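Local coordinates for protein pectate lyase (Paenibacillus sp. 0602, PDB 5GT5) that cleaves polygalacturonate by elimination, probably in an endo mode and with the help of calcium, and probably also partly methylated pectins, at residues I154-S159 against S184-S189; R206-M211 against L231-I236; A213-A216 against M220-Y223. The protein carries 1 engineered substitution. All coordinates share one frame; numbering follows the deposited sequence.

Interaction 1 of 3, residues I154-S159 against S184-S189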
ATOM      1  N   ILE A 154      -9.883  13.595 -12.377  1.00  4.83           N
ATOM      2  CA  ILE A 154      -9.593  12.408 -11.550  1.00  6.17           C
ATOM      3  C   ILE A 154      -9.309  12.880 -10.139  1.00  6.64           C
ATOM      4  O   ILE A 154      -8.499  13.807  -9.935  1.00  6.65           O
ATOM      5  CB  ILE A 154      -8.380  11.616 -12.064  1.00  5.56           C
ATOM      6  CG1 ILE A 154      -8.635  11.129 -13.490  1.00  6.56           C
ATOM      7  CG2 ILE A 154      -8.084  10.428 -11.140  1.00  7.20           C
ATOM      8  CD1 ILE A 154      -7.423  10.410 -14.122  1.00  7.03           C
ATOM      9  N   THR A 155      -9.974  12.261  -9.164  1.00  4.57           N
ATOM     10  CA  THR A 155      -9.713  12.483  -7.731  1.00  5.07           C
ATOM     11  C   THR A 155      -9.382  11.143  -7.152  1.00  6.08           C
ATOM     12  O   THR A 155     -10.094  10.144  -7.390  1.00  8.69           O
ATOM     13  CB  THR A 155     -10.912  13.080  -7.013  1.00  6.14           C
ATOM     14  OG1 THR A 155     -11.257  14.327  -7.649  1.00 10.98           O
ATOM     15  CG2 THR A 155     -10.590  13.405  -5.585  1.00  8.12           C
ATOM     16  N   LEU A 156      -8.299  11.096  -6.395  1.00  5.82           N
ATOM     17  CA  LEU A 156      -7.899   9.876  -5.711  1.00  6.23           C
ATOM     18  C   LEU A 156      -8.119  10.082  -4.214  1.00  7.66           C
ATOM     19  O   LEU A 156      -7.641  11.058  -3.636  1.00  8.09           O
ATOM     20  CB  LEU A 156      -6.433   9.581  -5.982  1.00  6.89           C
ATOM     21  CG  LEU A 156      -6.000   9.684  -7.451  1.00  7.28           C
ATOM     22  CD1 LEU A 156      -4.500   9.471  -7.539  1.00  9.45           C
ATOM     23  CD2 LEU A 156      -6.736   8.658  -8.295  1.00  6.80           C
ATOM     24  N   GLU A 157      -8.820   9.152  -3.562  1.00  7.64           N
ATOM     25  CA  GLU A 157      -9.109   9.281  -2.129  1.00  9.08           C
ATOM     26  C   GLU A 157      -8.865   7.989  -1.403  1.00  6.02           C
ATOM     27  O   GLU A 157      -9.333   6.927  -1.844  1.00  6.25           O
ATOM     28  CB  GLU A 157     -10.558   9.711  -1.866  1.00 10.84           C
ATOM     29  CG  GLU A 157     -10.870  11.125  -2.366  1.00 15.13           C
ATOM     30  CD  GLU A 157     -12.302  11.554  -2.112  1.00 19.29           C
ATOM     31  OE1 GLU A 157     -12.978  10.889  -1.316  1.00 20.94           O
ATOM     32  OE2 GLU A 157     -12.750  12.562  -2.708  1.00 26.97           O
ATOM     33  N   GLU A 158      -8.164   8.085  -0.270  1.00  6.43           N
ATOM     34  CA  GLU A 158      -7.841   6.909   0.579  1.00  7.96           C
ATOM     35  C   GLU A 158      -7.462   5.671  -0.212  1.00  7.78           C
ATOM     36  O   GLU A 158      -7.905   4.553   0.086  1.00  7.36           O
ATOM     37  CB  GLU A 158      -8.944   6.612   1.594  1.00 10.84           C
ATOM     38  CG  GLU A 158     -10.247   6.185   1.068  1.00 16.08           C
ATOM     39  CD  GLU A 158     -11.217   7.322   0.953  1.00 29.79           C
ATOM     40  OE1 GLU A 158     -11.009   8.353   1.629  1.00 28.48           O
ATOM     41  OE2 GLU A 158     -12.213   7.168   0.212  1.00 31.01           O
ATOM     42  N   SER A 159      -6.603   5.883  -1.205  1.00  7.31           N
ATOM     43  CA  SER A 159      -6.140   4.838  -2.121  1.00  5.98           C
ATOM     44  C   SER A 159      -4.621   4.666  -2.018  1.00  5.68           C
ATOM     45  O   SER A 159      -3.918   5.463  -1.360  1.00  7.96           O
ATOM     46  CB  SER A 159      -6.584   5.164  -3.550  1.00  7.09           C
ATOM     47  OG  SER A 159      -8.014   5.046  -3.654  1.00  7.80           O
ATOM     48  N   SER A 184      -1.491   7.491  -1.091  1.00  6.16           N
ATOM     49  CA  SER A 184      -0.041   7.330  -1.284  1.00  6.56           C
ATOM     50  C   SER A 184       0.271   6.471  -2.506  1.00  5.78           C
ATOM     51  O   SER A 184      -0.601   5.778  -3.061  1.00  6.27           O
ATOM     52  CB  SER A 184       0.618   6.711  -0.049  1.00  8.75           C
ATOM     53  OG  SER A 184       0.070   5.432   0.209  1.00 11.68           O
ATOM     54  N   GLY A 185       1.511   6.529  -2.958  1.00  6.80           N
ATOM     55  CA  GLY A 185       1.972   5.661  -4.028  1.00  7.20           C
ATOM     56  C   GLY A 185       1.474   6.074  -5.405  1.00  5.22           C
ATOM     57  O   GLY A 185       1.102   5.218  -6.213  1.00  6.85           O
ATOM     58  N   VAL A 186       1.462   7.369  -5.697  1.00  6.11           N
ATOM     59  CA  VAL A 186       0.938   7.857  -6.963  1.00  5.99           C
ATOM     60  C   VAL A 186       2.097   8.256  -7.875  1.00  4.01           C
ATOM     61  O   VAL A 186       3.020   8.935  -7.432  1.00  6.07           O
ATOM     62  CB  VAL A 186       0.036   9.081  -6.731  1.00  6.17           C
ATOM     63  CG1 VAL A 186      -0.533   9.606  -8.067  1.00  6.51           C
ATOM     64  CG2 VAL A 186      -1.055   8.755  -5.719  1.00  8.04           C
ATOM     65  N   THR A 187       2.046   7.799  -9.128  1.00  5.84           N
ATOM     66  CA  THR A 187       2.930   8.303 -10.171  1.00  5.55           C
ATOM     67  C   THR A 187       2.098   8.790 -11.319  1.00  4.38           C
ATOM     68  O   THR A 187       1.214   8.066 -11.800  1.00  5.44           O
ATOM     69  CB  THR A 187       3.923   7.242 -10.678  1.00  5.36           C
ATOM     70  OG1 THR A 187       4.819   6.907  -9.614  1.00  7.21           O
ATOM     71  CG2 THR A 187       4.735   7.782 -11.882  1.00  7.23           C
ATOM     72  N   ILE A 188       2.379  10.015 -11.758  1.00  4.54           N
ATOM     73  CA  ILE A 188       1.794  10.509 -12.989  1.00  4.06           C
ATOM     74  C   ILE A 188       2.898  10.799 -13.998  1.00  5.67           C
ATOM     75  O   ILE A 188       3.773  11.642 -13.743  1.00  5.94           O
ATOM     76  CB  ILE A 188       0.936  11.788 -12.759  1.00  4.04           C
ATOM     77  CG1 ILE A 188      -0.092  11.597 -11.623  1.00  6.32           C
ATOM     78  CG2 ILE A 188       0.262  12.199 -14.064  1.00  5.59           C
ATOM     79  CD1 ILE A 188      -1.010  12.821 -11.343  1.00  7.69           C
ATOM     80  N   SER A 189       2.881  10.086 -15.139  1.00  6.64           N
ATOM     81  CA  SER A 189       4.008  10.179 -16.068  1.00  5.35           C
ATOM     82  C   SER A 189       3.578  10.252 -17.516  1.00  6.61           C
ATOM     83  O   SER A 189       2.470   9.824 -17.884  1.00  6.27           O
ATOM     84  CB  SER A 189       5.001   9.029 -15.874  1.00  7.73           C
ATOM     85  OG  SER A 189       4.380   7.764 -16.097  1.00  7.34           O
TER
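Leu156 and Val186 reach toward each other tip to tip, and the apolar contact rests on one methyl group. Leu156 CD1 stands 4.0 Å from Val186 CG2 and equally far from Val186 CG1, so it faces the fork of the valine. The valine opens that fork with CG1 anti to the backbone N (chi1 -180°) and CG2 anti to the carbonyl carbon.

The polar part lies a few residues away, where the chain turns. Ser184 N donates to Ser159 O, with 3.2 Å between them; this backbone bond joins two successive coils, and the closest pair of CA atoms, those of Ser159 and Ser184, are 6.6 Å apart. Inside the turn, Ser159 OG donates to Glu157 O at 2.9 Å, approaching well above the carbonyl plane (53° out of it). The same buried hydroxyl also bonds Ser122 N of the preceding coil, which gives it two hydrogen-bond partners. Glu158, between Glu157 and Ser159, takes a left-handed backbone conformation that reverses the chain direction.

Such an arrangement belongs to the right-handed parallel beta-helix of polysaccharide lyase family 1: side chains of two different faces meet inside the solenoid, while backbone bonds stack coil on coil. Strand 154-157 lies between strands 115-120 and 177-180, and Leu156 packs on Val119 and, across the turn, on Val162 of strand 160-165. Strand 184-194 lies between strands 160-165 and 262-271, where Val186 rests on Ile263.

Interaction 2 of 3, residues R206-M211 against L231-I236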
ATOM      1  N   ARG A 206     -16.883  28.292 -27.699  1.00  8.50           N
ATOM      2  CA  ARG A 206     -18.302  27.966 -27.678  1.00  9.18           C
ATOM      3  C   ARG A 206     -18.990  28.484 -26.426  1.00  9.52           C
ATOM      4  O   ARG A 206     -20.090  29.025 -26.491  1.00  8.77           O
ATOM      5  CB  ARG A 206     -18.547  26.475 -27.834  1.00 10.13           C
ATOM      6  CG  ARG A 206     -18.537  26.040 -29.289  1.00 12.15           C
ATOM      7  CD  ARG A 206     -18.607  24.521 -29.431  1.00 16.51           C
ATOM      8  NE  ARG A 206     -17.263  23.989 -29.378  1.00 16.56           N
ATOM      9  CZ  ARG A 206     -16.967  22.704 -29.187  1.00 27.08           C
ATOM     10  NH1 ARG A 206     -17.945  21.809 -29.035  1.00 19.72           N
ATOM     11  NH2 ARG A 206     -15.688  22.320 -29.142  1.00 14.96           N
ATOM     12  N   GLN A 207     -18.318  28.382 -25.277  1.00  7.74           N
ATOM     13  CA  GLN A 207     -18.904  28.941 -24.065  1.00  8.51           C
ATOM     14  C   GLN A 207     -19.052  30.467 -24.168  1.00  6.14           C
ATOM     15  O   GLN A 207     -20.085  31.032 -23.803  1.00  8.56           O
ATOM     16  CB  GLN A 207     -17.998  28.588 -22.868  1.00  6.95           C
ATOM     17  CG  GLN A 207     -18.340  29.303 -21.539  1.00  7.38           C
ATOM     18  CD  GLN A 207     -19.620  28.780 -20.956  1.00  8.12           C
ATOM     19  OE1 GLN A 207     -19.596  27.886 -20.112  1.00  7.61           O
ATOM     20  NE2 GLN A 207     -20.762  29.299 -21.431  1.00  8.61           N
ATOM     21  N   ILE A 208     -18.003  31.138 -24.626  1.00  5.87           N
ATOM     22  CA  ILE A 208     -18.044  32.600 -24.688  1.00  7.95           C
ATOM     23  C   ILE A 208     -19.076  33.082 -25.729  1.00  8.57           C
ATOM     24  O   ILE A 208     -19.813  34.036 -25.469  1.00  8.68           O
ATOM     25  CB  ILE A 208     -16.658  33.211 -24.917  1.00  5.98           C
ATOM     26  CG1 ILE A 208     -15.948  33.478 -23.579  1.00 12.51           C
ATOM     27  CG2 ILE A 208     -16.768  34.593 -25.542  1.00 11.23           C
ATOM     28  CD1 ILE A 208     -15.693  32.257 -22.723  1.00 12.81           C
ATOM     29  N   ASN A 209     -19.168  32.395 -26.865  1.00  9.60           N
ATOM     30  CA  ASN A 209     -20.157  32.797 -27.883  1.00 11.24           C
ATOM     31  C   ASN A 209     -21.580  32.780 -27.356  1.00 11.35           C
ATOM     32  O   ASN A 209     -22.385  33.694 -27.652  1.00 12.41           O
ATOM     33  CB  ASN A 209     -20.047  31.903 -29.120  1.00  9.12           C
ATOM     34  CG  ASN A 209     -18.865  32.227 -29.976  1.00  9.17           C
ATOM     35  OD1 ASN A 209     -18.201  33.256 -29.805  1.00 11.80           O
ATOM     36  ND2 ASN A 209     -18.579  31.331 -30.928  1.00 15.41           N
ATOM     37  N   GLU A 210     -21.908  31.771 -26.557  1.00  8.04           N
ATOM     38  CA  GLU A 210     -23.240  31.688 -25.961  1.00  9.74           C
ATOM     39  C   GLU A 210     -23.518  32.927 -25.116  1.00 14.45           C
ATOM     40  O   GLU A 210     -24.609  33.519 -25.186  1.00 11.45           O
ATOM     41  CB  GLU A 210     -23.377  30.399 -25.135  1.00 12.33           C
ATOM     42  CG  GLU A 210     -24.727  30.193 -24.423  1.00 14.53           C
ATOM     43  CD  GLU A 210     -25.885  29.958 -25.380  1.00 26.40           C
ATOM     44  OE1 GLU A 210     -25.665  29.372 -26.476  1.00 28.44           O
ATOM     45  OE2 GLU A 210     -27.019  30.372 -25.036  1.00 28.81           O
ATOM     46  N   MET A 211     -22.538  33.341 -24.324  1.00  9.59           N
ATOM     47  CA  MET A 211     -22.752  34.478 -23.434  1.00  8.83           C
ATOM     48  C   MET A 211     -22.782  35.788 -24.196  1.00  9.53           C
ATOM     49  O   MET A 211     -23.533  36.690 -23.823  1.00 10.57           O
ATOM     50  CB  MET A 211     -21.680  34.488 -22.333  1.00  8.49           C
ATOM     51  CG  MET A 211     -21.752  33.212 -21.474  1.00  7.29           C
ATOM     52  SD  MET A 211     -20.712  33.276 -20.018  1.00  9.84           S
ATOM     53  CE  MET A 211     -19.100  33.299 -20.760  1.00  9.30           C
ATOM     54  N   LEU A 231     -12.922  44.604 -21.694  1.00  7.55           N
ATOM     55  CA  LEU A 231     -12.385  43.406 -22.346  1.00  6.70           C
ATOM     56  C   LEU A 231     -13.207  43.040 -23.556  1.00  9.30           C
ATOM     57  O   LEU A 231     -14.435  43.081 -23.527  1.00  9.08           O
ATOM     58  CB  LEU A 231     -12.414  42.229 -21.375  1.00  6.10           C
ATOM     59  CG  LEU A 231     -11.322  42.319 -20.305  1.00  7.82           C
ATOM     60  CD1 LEU A 231     -11.703  41.434 -19.084  1.00  9.74           C
ATOM     61  CD2 LEU A 231      -9.938  41.917 -20.832  1.00  8.72           C
ATOM     62  N   SER A 232     -12.525  42.638 -24.619  1.00  8.18           N
ATOM     63  CA  SER A 232     -13.232  42.123 -25.788  1.00  9.18           C
ATOM     64  C   SER A 232     -13.608  40.643 -25.595  1.00  7.44           C
ATOM     65  O   SER A 232     -13.101  39.946 -24.716  1.00  9.19           O
ATOM     66  CB  SER A 232     -12.351  42.275 -27.029  1.00 10.91           C
ATOM     67  OG  SER A 232     -11.248  41.384 -26.961  1.00 10.30           O
ATOM     68  N   LYS A 233     -14.520  40.137 -26.416  1.00  9.34           N
ATOM     69  CA  LYS A 233     -14.813  38.705 -26.405  1.00  7.63           C
ATOM     70  C   LYS A 233     -13.555  37.886 -26.647  1.00  8.61           C
ATOM     71  O   LYS A 233     -13.311  36.901 -25.953  1.00  7.50           O
ATOM     72  CB  LYS A 233     -15.883  38.411 -27.465  1.00 11.50           C
ATOM     73  CG  LYS A 233     -16.165  36.972 -27.772  1.00 20.14           C
ATOM     74  CD  LYS A 233     -17.191  36.868 -28.918  1.00 24.75           C
ATOM     75  CE  LYS A 233     -16.672  37.557 -30.183  1.00 39.87           C
ATOM     76  NZ  LYS A 233     -17.767  38.045 -31.088  1.00 47.62           N
ATOM     77  N   GLU A 234     -12.737  38.316 -27.594  1.00  7.73           N
ATOM     78  CA  GLU A 234     -11.483  37.663 -27.890  1.00 10.06           C
ATOM     79  C   GLU A 234     -10.551  37.684 -26.680  1.00  9.27           C
ATOM     80  O   GLU A 234      -9.921  36.673 -26.389  1.00  8.84           O
ATOM     81  CB  GLU A 234     -10.828  38.312 -29.113  1.00 11.78           C
ATOM     82  CG  GLU A 234     -11.650  38.121 -30.405  1.00 15.70           C
ATOM     83  CD  GLU A 234     -12.829  39.146 -30.629  1.00 28.09           C
ATOM     84  OE1 GLU A 234     -13.025  40.138 -29.852  1.00 14.87           O
ATOM     85  OE2 GLU A 234     -13.559  38.951 -31.644  1.00 29.38           O
ATOM     86  N   ASP A 235     -10.486  38.807 -25.964  1.00  8.39           N
ATOM     87  CA  ASP A 235      -9.671  38.902 -24.754  1.00  6.73           C
ATOM     88  C   ASP A 235     -10.125  37.875 -23.755  1.00  8.03           C
ATOM     89  O   ASP A 235      -9.298  37.196 -23.130  1.00  7.93           O
ATOM     90  CB  ASP A 235      -9.822  40.273 -24.098  1.00  7.02           C
ATOM     91  CG  ASP A 235      -9.097  41.386 -24.830  1.00  9.67           C
ATOM     92  OD1 ASP A 235      -8.138  41.157 -25.605  1.00  8.94           O
ATOM     93  OD2 ASP A 235      -9.510  42.543 -24.585  1.00 10.89           O
ATOM     94  N   ILE A 236     -11.438  37.769 -23.567  1.00  7.55           N
ATOM     95  CA  ILE A 236     -11.959  36.834 -22.554  1.00  6.39           C
ATOM     96  C   ILE A 236     -11.702  35.378 -22.946  1.00  8.61           C
ATOM     97  O   ILE A 236     -11.320  34.566 -22.106  1.00  7.25           O
ATOM     98  CB  ILE A 236     -13.422  37.145 -22.218  1.00  7.38           C
ATOM     99  CG1 ILE A 236     -13.517  38.571 -21.615  1.00  7.69           C
ATOM    100  CG2 ILE A 236     -14.067  36.054 -21.328  1.00  7.49           C
ATOM    101  CD1 ILE A 236     -14.958  39.031 -21.455  1.00  8.33           C
TER
HETATM  102  O   HOH W   1     -19.541  35.820 -30.533  1.00 34.71           O
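Ile208 and Lys233 run alongside each other, pointing opposite ways, the isoleucine's CG2 methyl pressed against the lysine's aliphatic stem. Ile208 CG2 comes within 3.3 Å of Lys233 CG, tighter than ordinary van der Waals contact, and within 4.1 Å of Lys233 CD. The lysine offers this flank because its CG is anti to the backbone N (chi1 170°), which carries the stem from the first turn of helix 233-241 toward helix 203-212. The other branch of the isoleucine serves a second partner: Ile208 CG1 meets Ile236 CG2 at 3.9 Å, the two side chains crossing obliquely one helical turn beyond Lys233. Tyr221 of the intervening helix 219-225 packs on Ile208, Met211 and Ile236 and adds to the apolar cluster.

Asn209 passes slantwise over the outer part of the lysine, its OD1 3.9 Å from Lys233 CD. A bend at chi3 (59°) turns the amino group toward a water that accepts from Lys233 NZ at 2.9 Å and donates to Asn209 OD1 at 3.0 Å.

The start of helix 233-241 is fixed by a capping box. Ser232 OG at the N-cap accepts from Asp235 N at 2.9 Å, and Asp235 OD2 accepts from Ser232 N, a nearly straight bond (173°) that arrives from above the carboxylate plane. Asp235 OD1 has a salt bridge with Arg303.

Chemically, then, the two helices meet through two isoleucines on the buried side and the lysine's methylenes next to them, and at the more exposed edge their polar groups are joined through a water. Lys233 thus packs its methylenes on Ile208 while its ammonium group meets a water, which probably keeps the charge hydrated, away from the probable calcium and catalytic residues.

Interaction 3 of 3, residues A213-A216 against M220-Y223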
ATOM      1  N   ALA A 213     -24.012  36.358 -26.978  1.00 12.92           N
ATOM      2  CA  ALA A 213     -25.337  36.468 -27.588  1.00 13.64           C
ATOM      3  C   ALA A 213     -26.438  36.760 -26.579  1.00 17.76           C
ATOM      4  O   ALA A 213     -27.577  37.053 -26.961  1.00 20.10           O
ATOM      5  CB  ALA A 213     -25.660  35.182 -28.354  1.00 13.67           C
ATOM      6  N   ASN A 214     -26.120  36.661 -25.292  1.00 12.86           N
ATOM      7  CA  ASN A 214     -27.130  36.743 -24.257  1.00 17.28           C
ATOM      8  C   ASN A 214     -26.524  37.392 -23.017  1.00 12.96           C
ATOM      9  O   ASN A 214     -26.628  36.851 -21.917  1.00 14.28           O
ATOM     10  CB  ASN A 214     -27.640  35.329 -23.894  1.00 16.91           C
ATOM     11  CG  ASN A 214     -28.258  34.580 -25.086  1.00 28.49           C
ATOM     12  OD1 ASN A 214     -29.416  34.820 -25.445  1.00 27.98           O
ATOM     13  ND2 ASN A 214     -27.502  33.627 -25.664  1.00 21.65           N
ATOM     14  N   LYS A 215     -25.883  38.543 -23.197  1.00 14.12           N
ATOM     15  CA  LYS A 215     -25.028  39.091 -22.135  1.00 13.24           C
ATOM     16  C   LYS A 215     -25.704  39.344 -20.787  1.00 11.86           C
ATOM     17  O   LYS A 215     -25.091  39.134 -19.731  1.00 12.79           O
ATOM     18  CB  LYS A 215     -24.322  40.378 -22.576  1.00 16.52           C
ATOM     19  CG  LYS A 215     -23.178  40.169 -23.539  1.00 16.97           C
ATOM     20  CD  LYS A 215     -22.493  41.503 -23.826  1.00 20.12           C
ATOM     21  CE  LYS A 215     -21.894  41.546 -25.209  1.00 22.21           C
ATOM     22  NZ  LYS A 215     -22.892  41.616 -26.286  1.00 27.79           N
ATOM     23  N   ALA A 216     -26.959  39.785 -20.803  1.00 18.60           N
ATOM     24  CA  ALA A 216     -27.660  40.100 -19.568  1.00 21.20           C
ATOM     25  C   ALA A 216     -27.821  38.895 -18.663  1.00 17.86           C
ATOM     26  O   ALA A 216     -27.980  39.038 -17.447  1.00 19.81           O
ATOM     27  CB  ALA A 216     -29.040  40.690 -19.879  1.00 26.10           C
ATOM     28  N   MET A 220     -21.266  38.553 -14.600  1.00  7.97           N
ATOM     29  CA  MET A 220     -19.823  38.751 -14.601  1.00  7.56           C
ATOM     30  C   MET A 220     -19.280  38.969 -16.007  1.00  7.92           C
ATOM     31  O   MET A 220     -18.519  39.904 -16.232  1.00  7.88           O
ATOM     32  CB  MET A 220     -19.129  37.549 -13.951  1.00  8.68           C
ATOM     33  CG  MET A 220     -17.620  37.699 -13.946  1.00  6.59           C
ATOM     34  SD  MET A 220     -16.961  36.250 -13.123  1.00 12.39           S
ATOM     35  CE  MET A 220     -15.245  36.446 -13.489  1.00 12.63           C
ATOM     36  N   TYR A 221     -19.645  38.084 -16.928  1.00  6.59           N
ATOM     37  CA  TYR A 221     -19.240  38.242 -18.313  1.00  6.16           C
ATOM     38  C   TYR A 221     -19.655  39.612 -18.850  1.00  8.19           C
ATOM     39  O   TYR A 221     -18.845  40.348 -19.474  1.00  7.36           O
ATOM     40  CB  TYR A 221     -19.831  37.108 -19.164  1.00  7.52           C
ATOM     41  CG  TYR A 221     -19.411  37.227 -20.613  1.00  5.99           C
ATOM     42  CD1 TYR A 221     -18.159  36.810 -21.026  1.00  6.37           C
ATOM     43  CD2 TYR A 221     -20.259  37.811 -21.562  1.00  8.07           C
ATOM     44  CE1 TYR A 221     -17.742  36.956 -22.342  1.00  7.87           C
ATOM     45  CE2 TYR A 221     -19.866  37.936 -22.880  1.00  7.72           C
ATOM     46  CZ  TYR A 221     -18.614  37.498 -23.273  1.00  8.54           C
ATOM     47  OH  TYR A 221     -18.182  37.650 -24.569  1.00  9.05           O
ATOM     48  N   ASN A 222     -20.903  39.981 -18.568  1.00  7.10           N
ATOM     49  CA  ASN A 222     -21.418  41.284 -19.001  1.00  7.76           C
ATOM     50  C   ASN A 222     -20.587  42.440 -18.439  1.00 10.27           C
ATOM     51  O   ASN A 222     -20.193  43.361 -19.159  1.00  8.93           O
ATOM     52  CB  ASN A 222     -22.898  41.404 -18.612  1.00 10.49           C
ATOM     53  CG  ASN A 222     -23.589  42.597 -19.246  1.00 15.09           C
ATOM     54  OD1 ASN A 222     -23.457  42.857 -20.443  1.00 13.60           O
ATOM     55  ND2 ASN A 222     -24.325  43.343 -18.430  1.00 34.17           N
ATOM     56  N   TYR A 223     -20.241  42.362 -17.161  1.00 10.20           N
ATOM     57  CA  TYR A 223     -19.416  43.384 -16.550  1.00  8.17           C
ATOM     58  C   TYR A 223     -18.030  43.474 -17.203  1.00  8.70           C
ATOM     59  O   TYR A 223     -17.522  44.557 -17.472  1.00  8.69           O
ATOM     60  CB  TYR A 223     -19.284  43.101 -15.060  1.00  8.40           C
ATOM     61  CG  TYR A 223     -18.474  44.130 -14.343  1.00  9.29           C
ATOM     62  CD1 TYR A 223     -18.978  45.403 -14.114  1.00  8.65           C
ATOM     63  CD2 TYR A 223     -17.175  43.849 -13.912  1.00  8.82           C
ATOM     64  CE1 TYR A 223     -18.212  46.357 -13.449  1.00 10.19           C
ATOM     65  CE2 TYR A 223     -16.400  44.800 -13.249  1.00 11.53           C
ATOM     66  CZ  TYR A 223     -16.914  46.053 -13.052  1.00  9.49           C
ATOM     67  OH  TYR A 223     -16.132  46.998 -12.400  1.00 13.17           O
TER
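Lys215 lays its stem across the side-chain amide of Asn222, the two crossing at about a right angle. Asn222 OD1 lies 3.4 Å from Lys215 CB and 3.8 Å from Lys215 CD, so the oxygen rests against the methylenes. The contact is doubled through the backbone, where Lys215 O approaches Asn222 CB to 3.3 Å. Asn222 reaches the lysine with CG anti to its own backbone N (chi1 -169°), pointing from helix 219-225 back at the 3-10 turn that leads into it.

Between those two methylenes, Lys215 CG meets Tyr221 at the ring edge, near the ring plane, 4.0 Å from CE2. The far ends of both residues are held just upstream: Lys215 NZ, swung round by the bend at chi4, bonds Glu212 O, and Tyr221 OH bonds Glu212 OE1. Glu212, at the end of helix 203-212, thus receives both, the lysine on its backbone carbonyl and the tyrosine on its carboxylate.

With an alanine here in place of Asn222, CB could still face Lys215 O, but the loss of the amide would probably leave a gap beside Lys215 CB and CD.

Across 213-216 and 220-223 the contact is van der Waals packing, closing the short connection between helices 203-212 and 219-225, away from the probable calcium site. Polar atoms take part in it, yet the directional bonds of Lys215 and Tyr221 run to Glu212.

Overall arrangement
Interactions 2 and 3 form one neighbourhood, with centres 9 Å apart and interaction 3 nested inside the chain loop that interaction 2 closes. Tyr221, part of interaction 3, packs against interaction 2: its OH lies 3.5 Å from Ile208 CG2 and its CE1 is 3.6 Å from Ile236 CD1, so consecutive helices 203-212, 219-225 and 233-241 share its ring. Interaction 1 sits in the beta-helix on the opposite side of the chain's centre; its centre is about 35 Å from that of interaction 2, and their nearest atoms are about 19 Å apart. Only it lies near the probable calcium site: the Leu156 side chain is about 7 Å from that of Asp178, a likely ligand.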